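Local coordinates for protein IWS1 (Encephalitozoon cuniculi, PDB 2XPP) that probably regulates transcription by RNA polymerase II, and may act in both TBP recruitment and post-recruitment steps, at residues A[78-91]-A[110-123]. Residues are numbered along the deposited sequence; the frame is centred on the assembly and turned at random.
Sequences MPNIKIRKRLLDVL and VYFYSINPKESKEV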
loop_
_atom_site.group_PDB
_atom_site.type_symbol
_atom_site.label_atom_id
_atom_site.label_comp_id
_atom_site.label_asym_id
_atom_site.label_seq_id
_atom_site.Cartn_x
_atom_site.Cartn_y
_atom_site.Cartn_z
ATOM N N MET A 78 -9.103 -8.208 -7.356
ATOM C CA MET A 78 -8.578 -7.011 -6.668
ATOM C C MET A 78 -9.599 -6.482 -5.657
ATOM O O MET A 78 -10.813 -6.631 -5.863
ATOM C CB MET A 78 -8.212 -5.915 -7.678
ATOM C CG MET A 78 -7.125 -6.328 -8.672
ATOM S SD MET A 78 -5.547 -6.764 -7.936
ATOM C CE MET A 78 -4.912 -5.157 -7.384
ATOM N N PRO A 79 -9.107 -5.784 -4.613
ATOM C CA PRO A 79 -10.060 -5.162 -3.689
ATOM C C PRO A 79 -10.927 -4.131 -4.360
ATOM O O PRO A 79 -10.530 -3.564 -5.403
ATOM C CB PRO A 79 -9.170 -4.456 -2.661
ATOM C CG PRO A 79 -7.786 -4.678 -3.069
ATOM C CD PRO A 79 -7.695 -5.545 -4.256
ATOM N N ASN A 80 -12.110 -3.907 -3.772
ATOM C CA ASN A 80 -13.067 -2.922 -4.251
ATOM C C ASN A 80 -12.382 -1.583 -4.537
ATOM O O ASN A 80 -11.481 -1.169 -3.782
ATOM C CB ASN A 80 -14.149 -2.721 -3.178
ATOM C CG ASN A 80 -15.256 -1.890 -3.637
ATOM O OD1 ASN A 80 -15.103 -0.688 -3.909
ATOM N ND2 ASN A 80 -16.461 -2.514 -3.748
ATOM N N ILE A 81 -12.766 -0.964 -5.652
ATOM C CA ILE A 81 -12.067 0.260 -6.122
ATOM C C ILE A 81 -12.120 1.373 -5.033
ATOM O O ILE A 81 -11.256 2.291 -4.999
ATOM C CB ILE A 81 -12.645 0.739 -7.500
ATOM C CG1 ILE A 81 -11.631 1.698 -8.184
ATOM C CG2 ILE A 81 -14.027 1.351 -7.338
ATOM C CD1 ILE A 81 -12.024 2.144 -9.531
ATOM N N LYS A 82 -13.119 1.319 -4.153
ATOM C CA LYS A 82 -13.175 2.369 -3.097
ATOM C C LYS A 82 -11.964 2.252 -2.167
ATOM O O LYS A 82 -11.380 3.271 -1.734
ATOM C CB LYS A 82 -14.484 2.293 -2.334
ATOM C CG LYS A 82 -14.487 3.150 -1.059
ATOM C CD LYS A 82 -15.900 3.286 -0.542
ATOM C CE LYS A 82 -15.947 3.578 0.950
ATOM N NZ LYS A 82 -16.255 2.321 1.763
ATOM N N ILE A 83 -11.548 1.012 -1.874
ATOM C CA ILE A 83 -10.333 0.752 -1.129
ATOM C C ILE A 83 -9.061 1.197 -1.857
ATOM O O ILE A 83 -8.180 1.873 -1.268
ATOM C CB ILE A 83 -10.209 -0.749 -0.764
ATOM C CG1 ILE A 83 -11.482 -1.181 -0.011
ATOM C CG2 ILE A 83 -8.862 -1.005 -0.036
ATOM C CD1 ILE A 83 -11.751 -2.681 -0.166
ATOM N N ARG A 84 -8.996 0.859 -3.139
ATOM C CA ARG A 84 -7.861 1.223 -3.995
ATOM C C ARG A 84 -7.694 2.742 -3.990
ATOM O O ARG A 84 -6.578 3.256 -3.773
ATOM C CB ARG A 84 -8.070 0.696 -5.409
ATOM C CG ARG A 84 -8.207 -0.840 -5.363
ATOM C CD ARG A 84 -7.935 -1.538 -6.678
ATOM N NE ARG A 84 -8.545 -1.000 -7.901
ATOM C CZ ARG A 84 -9.665 -1.484 -8.464
ATOM N NH1 ARG A 84 -10.358 -2.433 -7.853
ATOM N NH2 ARG A 84 -10.123 -1.001 -9.619
ATOM N N LYS A 85 -8.782 3.450 -4.228
ATOM C CA LYS A 85 -8.710 4.927 -4.303
ATOM C C LYS A 85 -8.316 5.525 -2.968
ATOM O O LYS A 85 -7.405 6.385 -2.898
ATOM C CB LYS A 85 -10.047 5.496 -4.737
ATOM C CG LYS A 85 -10.240 5.254 -6.187
ATOM C CD LYS A 85 -11.548 5.869 -6.598
ATOM C CE LYS A 85 -11.627 5.790 -8.085
ATOM N NZ LYS A 85 -12.882 6.441 -8.541
ATOM N N ARG A 86 -8.974 5.087 -1.907
ATOM C CA ARG A 86 -8.773 5.747 -0.627
ATOM C C ARG A 86 -7.361 5.517 -0.053
ATOM O O ARG A 86 -6.767 6.452 0.457
ATOM C CB ARG A 86 -9.785 5.264 0.356
ATOM C CG ARG A 86 -9.667 5.993 1.655
ATOM C CD ARG A 86 -10.176 7.455 1.522
ATOM N NE ARG A 86 -10.093 8.073 2.834
ATOM C CZ ARG A 86 -9.760 9.327 3.093
ATOM N NH1 ARG A 86 -9.474 10.170 2.104
ATOM N NH2 ARG A 86 -9.715 9.728 4.353
ATOM N N LEU A 87 -6.850 4.303 -0.190
ATOM C CA LEU A 87 -5.482 3.994 0.270
ATOM C C LEU A 87 -4.430 4.695 -0.561
ATOM O O LEU A 87 -3.406 5.077 -0.016
ATOM C CB LEU A 87 -5.188 2.499 0.424
ATOM C CG LEU A 87 -6.009 1.898 1.593
ATOM C CD1 LEU A 87 -5.637 0.423 1.660
ATOM C CD2 LEU A 87 -5.735 2.603 2.927
ATOM N N LEU A 88 -4.640 4.869 -1.862
ATOM C CA LEU A 88 -3.651 5.620 -2.646
ATOM C C LEU A 88 -3.684 7.077 -2.170
ATOM O O LEU A 88 -2.654 7.722 -2.105
ATOM C CB LEU A 88 -3.947 5.594 -4.153
ATOM C CG LEU A 88 -3.632 4.245 -4.827
ATOM C CD1 LEU A 88 -3.914 4.411 -6.295
ATOM C CD2 LEU A 88 -2.193 3.735 -4.622
ATOM N N ASP A 89 -4.880 7.593 -1.859
ATOM C CA ASP A 89 -5.003 8.969 -1.314
ATOM C C ASP A 89 -4.224 9.108 0.006
ATOM O O ASP A 89 -3.526 10.141 0.214
ATOM C CB ASP A 89 -6.489 9.299 -1.091
ATOM C CG ASP A 89 -6.728 10.685 -0.504
ATOM O OD1 ASP A 89 -6.093 11.677 -0.957
ATOM O OD2 ASP A 89 -7.609 10.772 0.395
ATOM N N VAL A 90 -4.406 8.148 0.911
ATOM C CA VAL A 90 -3.628 8.079 2.168
ATOM C C VAL A 90 -2.092 8.148 1.922
ATOM O O VAL A 90 -1.404 9.004 2.498
ATOM C CB VAL A 90 -3.980 6.835 3.007
ATOM C CG1 VAL A 90 -2.955 6.592 4.157
ATOM C CG2 VAL A 90 -5.390 6.998 3.610
ATOM N N LEU A 91 -1.602 7.247 1.074
ATOM C CA LEU A 91 -0.161 7.162 0.765
ATOM C C LEU A 91 0.396 8.498 0.253
ATOM O O LEU A 91 1.518 8.870 0.600
ATOM C CB LEU A 91 0.057 6.055 -0.266
ATOM C CG LEU A 91 -0.113 4.647 0.293
ATOM C CD1 LEU A 91 -0.128 3.701 -0.825
ATOM C CD2 LEU A 91 1.007 4.263 1.284
ATOM N N VAL A 110 2.009 -0.501 -5.679
ATOM C CA VAL A 110 1.632 0.759 -6.332
ATOM C C VAL A 110 2.114 0.775 -7.786
ATOM O O VAL A 110 1.376 1.238 -8.670
ATOM C CB VAL A 110 2.141 1.979 -5.540
ATOM C CG1 VAL A 110 1.863 3.302 -6.332
ATOM C CG2 VAL A 110 1.474 1.987 -4.108
ATOM N N TYR A 111 3.329 0.239 -8.021
ATOM C CA TYR A 111 3.840 0.121 -9.362
ATOM C C TYR A 111 2.870 -0.721 -10.208
ATOM O O TYR A 111 2.542 -0.352 -11.359
ATOM C CB TYR A 111 5.285 -0.401 -9.397
ATOM C CG TYR A 111 5.783 -0.397 -10.822
ATOM C CD1 TYR A 111 6.224 0.791 -11.423
ATOM C CD2 TYR A 111 5.692 -1.556 -11.604
ATOM C CE1 TYR A 111 6.630 0.813 -12.750
ATOM C CE2 TYR A 111 6.087 -1.546 -12.939
ATOM C CZ TYR A 111 6.568 -0.361 -13.495
ATOM O OH TYR A 111 6.982 -0.358 -14.815
ATOM N N PHE A 112 2.386 -1.838 -9.631
ATOM C CA PHE A 112 1.457 -2.655 -10.380
ATOM C C PHE A 112 0.174 -1.879 -10.740
ATOM O O PHE A 112 -0.330 -1.976 -11.869
ATOM C CB PHE A 112 1.119 -3.948 -9.625
ATOM C CG PHE A 112 0.073 -4.765 -10.341
ATOM C CD1 PHE A 112 0.352 -5.355 -11.592
ATOM C CD2 PHE A 112 -1.177 -4.876 -9.797
ATOM C CE1 PHE A 112 -0.657 -6.096 -12.280
ATOM C CE2 PHE A 112 -2.183 -5.593 -10.465
ATOM C CZ PHE A 112 -1.927 -6.182 -11.692
ATOM N N TYR A 113 -0.328 -1.077 -9.806
ATOM C CA TYR A 113 -1.527 -0.306 -10.070
ATOM C C TYR A 113 -1.286 0.614 -11.254
ATOM O O TYR A 113 -2.211 0.821 -12.055
ATOM C CB TYR A 113 -1.930 0.519 -8.862
ATOM C CG TYR A 113 -2.747 -0.238 -7.819
ATOM C CD1 TYR A 113 -3.805 0.413 -7.161
ATOM C CD2 TYR A 113 -2.468 -1.578 -7.468
ATOM C CE1 TYR A 113 -4.579 -0.254 -6.171
ATOM C CE2 TYR A 113 -3.261 -2.254 -6.485
ATOM C CZ TYR A 113 -4.306 -1.575 -5.868
ATOM O OH TYR A 113 -5.093 -2.172 -4.907
ATOM N N SER A 114 -0.073 1.163 -11.355
ATOM C CA SER A 114 0.253 2.135 -12.409
ATOM C C SER A 114 0.298 1.499 -13.800
ATOM O O SER A 114 0.227 2.216 -14.809
ATOM C CB SER A 114 1.563 2.887 -12.110
ATOM O OG SER A 114 2.762 2.114 -12.333
ATOM N N ILE A 115 0.405 0.169 -13.859
ATOM C CA ILE A 115 0.554 -0.517 -15.160
ATOM C C ILE A 115 -0.553 -1.523 -15.462
ATOM O O ILE A 115 -0.612 -2.089 -16.573
ATOM C CB ILE A 115 1.945 -1.171 -15.309
ATOM C CG1 ILE A 115 2.150 -2.279 -14.265
ATOM C CG2 ILE A 115 3.060 -0.116 -15.217
ATOM C CD1 ILE A 115 3.237 -3.273 -14.639
ATOM N N ASN A 116 -1.446 -1.732 -14.504
ATOM C CA ASN A 116 -2.491 -2.758 -14.621
ATOM C C ASN A 116 -3.522 -2.370 -15.687
ATOM O O ASN A 116 -4.224 -1.386 -15.510
ATOM C CB ASN A 116 -3.155 -2.956 -13.252
ATOM C CG ASN A 116 -4.307 -3.941 -13.282
ATOM O OD1 ASN A 116 -4.616 -4.540 -14.333
ATOM N ND2 ASN A 116 -4.948 -4.118 -12.143
ATOM N N PRO A 117 -3.640 -3.154 -16.794
ATOM C CA PRO A 117 -4.593 -2.725 -17.840
ATOM C C PRO A 117 -6.064 -2.755 -17.421
ATOM O O PRO A 117 -6.890 -2.002 -17.967
ATOM C CB PRO A 117 -4.326 -3.685 -19.010
ATOM C CG PRO A 117 -3.501 -4.792 -18.458
ATOM C CD PRO A 117 -2.799 -4.280 -17.223
ATOM N N LYS A 118 -6.390 -3.603 -16.461
ATOM C CA LYS A 118 -7.731 -3.669 -15.907
ATOM C C LYS A 118 -8.097 -2.495 -15.003
ATOM O O LYS A 118 -9.267 -2.322 -14.649
ATOM C CB LYS A 118 -7.937 -4.991 -15.145
ATOM C CG LYS A 118 -8.088 -6.262 -15.992
ATOM C CD LYS A 118 -8.517 -7.434 -15.082
ATOM C CE LYS A 118 -10.032 -7.716 -15.194
ATOM N NZ LYS A 118 -10.701 -8.072 -13.886
ATOM N N GLU A 119 -7.108 -1.700 -14.591
ATOM C CA GLU A 119 -7.352 -0.629 -13.628
ATOM C C GLU A 119 -8.106 0.586 -14.262
ATOM O O GLU A 119 -8.015 0.809 -15.486
ATOM C CB GLU A 119 -6.006 -0.232 -12.985
ATOM C CG GLU A 119 -6.155 0.772 -11.852
ATOM C CD GLU A 119 -7.143 0.294 -10.786
ATOM O OE1 GLU A 119 -8.297 0.782 -10.762
ATOM O OE2 GLU A 119 -6.747 -0.585 -9.996
ATOM N N SER A 120 -8.895 1.321 -13.471
ATOM C CA SER A 120 -9.514 2.539 -13.981
ATOM C C SER A 120 -8.412 3.524 -14.354
ATOM O O SER A 120 -7.345 3.549 -13.726
ATOM C CB SER A 120 -10.521 3.171 -13.001
ATOM O OG SER A 120 -9.892 3.958 -11.994
ATOM N N LYS A 121 -8.662 4.302 -15.388
ATOM C CA LYS A 121 -7.718 5.337 -15.820
ATOM C C LYS A 121 -7.341 6.254 -14.651
ATOM O O LYS A 121 -6.171 6.565 -14.488
ATOM C CB LYS A 121 -8.264 6.151 -17.010
ATOM C CG LYS A 121 -8.552 5.332 -18.268
ATOM C CD LYS A 121 -8.695 6.247 -19.483
ATOM C CE LYS A 121 -9.166 5.513 -20.739
ATOM N NZ LYS A 121 -8.237 4.392 -21.087
ATOM N N GLU A 122 -8.323 6.635 -13.826
ATOM C CA GLU A 122 -8.089 7.502 -12.668
ATOM C C GLU A 122 -7.134 6.899 -11.634
ATOM O O GLU A 122 -6.205 7.564 -11.197
ATOM C CB GLU A 122 -9.424 7.885 -11.977
ATOM C CG GLU A 122 -9.258 8.840 -10.753
ATOM C CD GLU A 122 -10.421 8.815 -9.683
ATOM O OE1 GLU A 122 -11.643 8.850 -10.043
ATOM O OE2 GLU A 122 -10.071 8.805 -8.470
ATOM N N VAL A 123 -7.382 5.659 -11.218
ATOM C CA VAL A 123 -6.518 4.976 -10.252
ATOM C C VAL A 123 -5.111 4.789 -10.849
ATOM O O VAL A 123 -4.116 5.040 -10.171
ATOM C CB VAL A 123 -7.118 3.653 -9.795
ATOM C CG1 VAL A 123 -6.155 2.872 -8.904
ATOM C CG2 VAL A 123 -8.382 3.986 -8.958
HETATM O O HOH W 1 -11.987 5.730 -11.267
#
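Arg-84 and the buried Glu-119 form a salt bridge that ties two parts of the TFIIS N-terminal-type helical bundle, helix 81-92 and the turn joining helices 106-115 and 121-138. It illustrates how one carboxylate can serve a tertiary link and a local turn at once. Arg-84 NH2 gives Glu-119 OE1 a nearly straight bond of 2.8 Å on its syn side, somewhat out of the carboxylate plane, whereas the bond from NE to OE2 is bent and weak. The planes of guanidinium and carboxylate are turned 51° apart. Ser-120 N holds the same OE1 on its anti side. Arg-84 NH1 donates to Pro-79 O at 2.7 Å; this oxygen and Glu-119 OE1 both lie at the guanidinium edge, in its plane, while Ile-81 CG1 covers one face. Further out, the extended Lys-85 sends NZ to Glu-122 OE1 (3.1 Å), from above the carboxylate plane; a water bridges the same NZ to OG of Ser-120, the N-cap residue of helix 121-138, whose OG accepts from Val-123 N. Next to the salt bridge the Tyr-113 ring packs against the aliphatic part of Arg-84, its OH hydrogen-bonded to Leu-70 O. Met-78, bent at chi2 and chi3 (-61° and -71°), brings CE to 3.5 Å from Tyr-113 CE2 and also to the edge of the Phe-112 ring. In the apolar layer, Leu-88 splits its branches: CD1 meets Val-123 CG1 at 3.8 Å, and CD2 touches Val-110 CG2 at 4.1 Å.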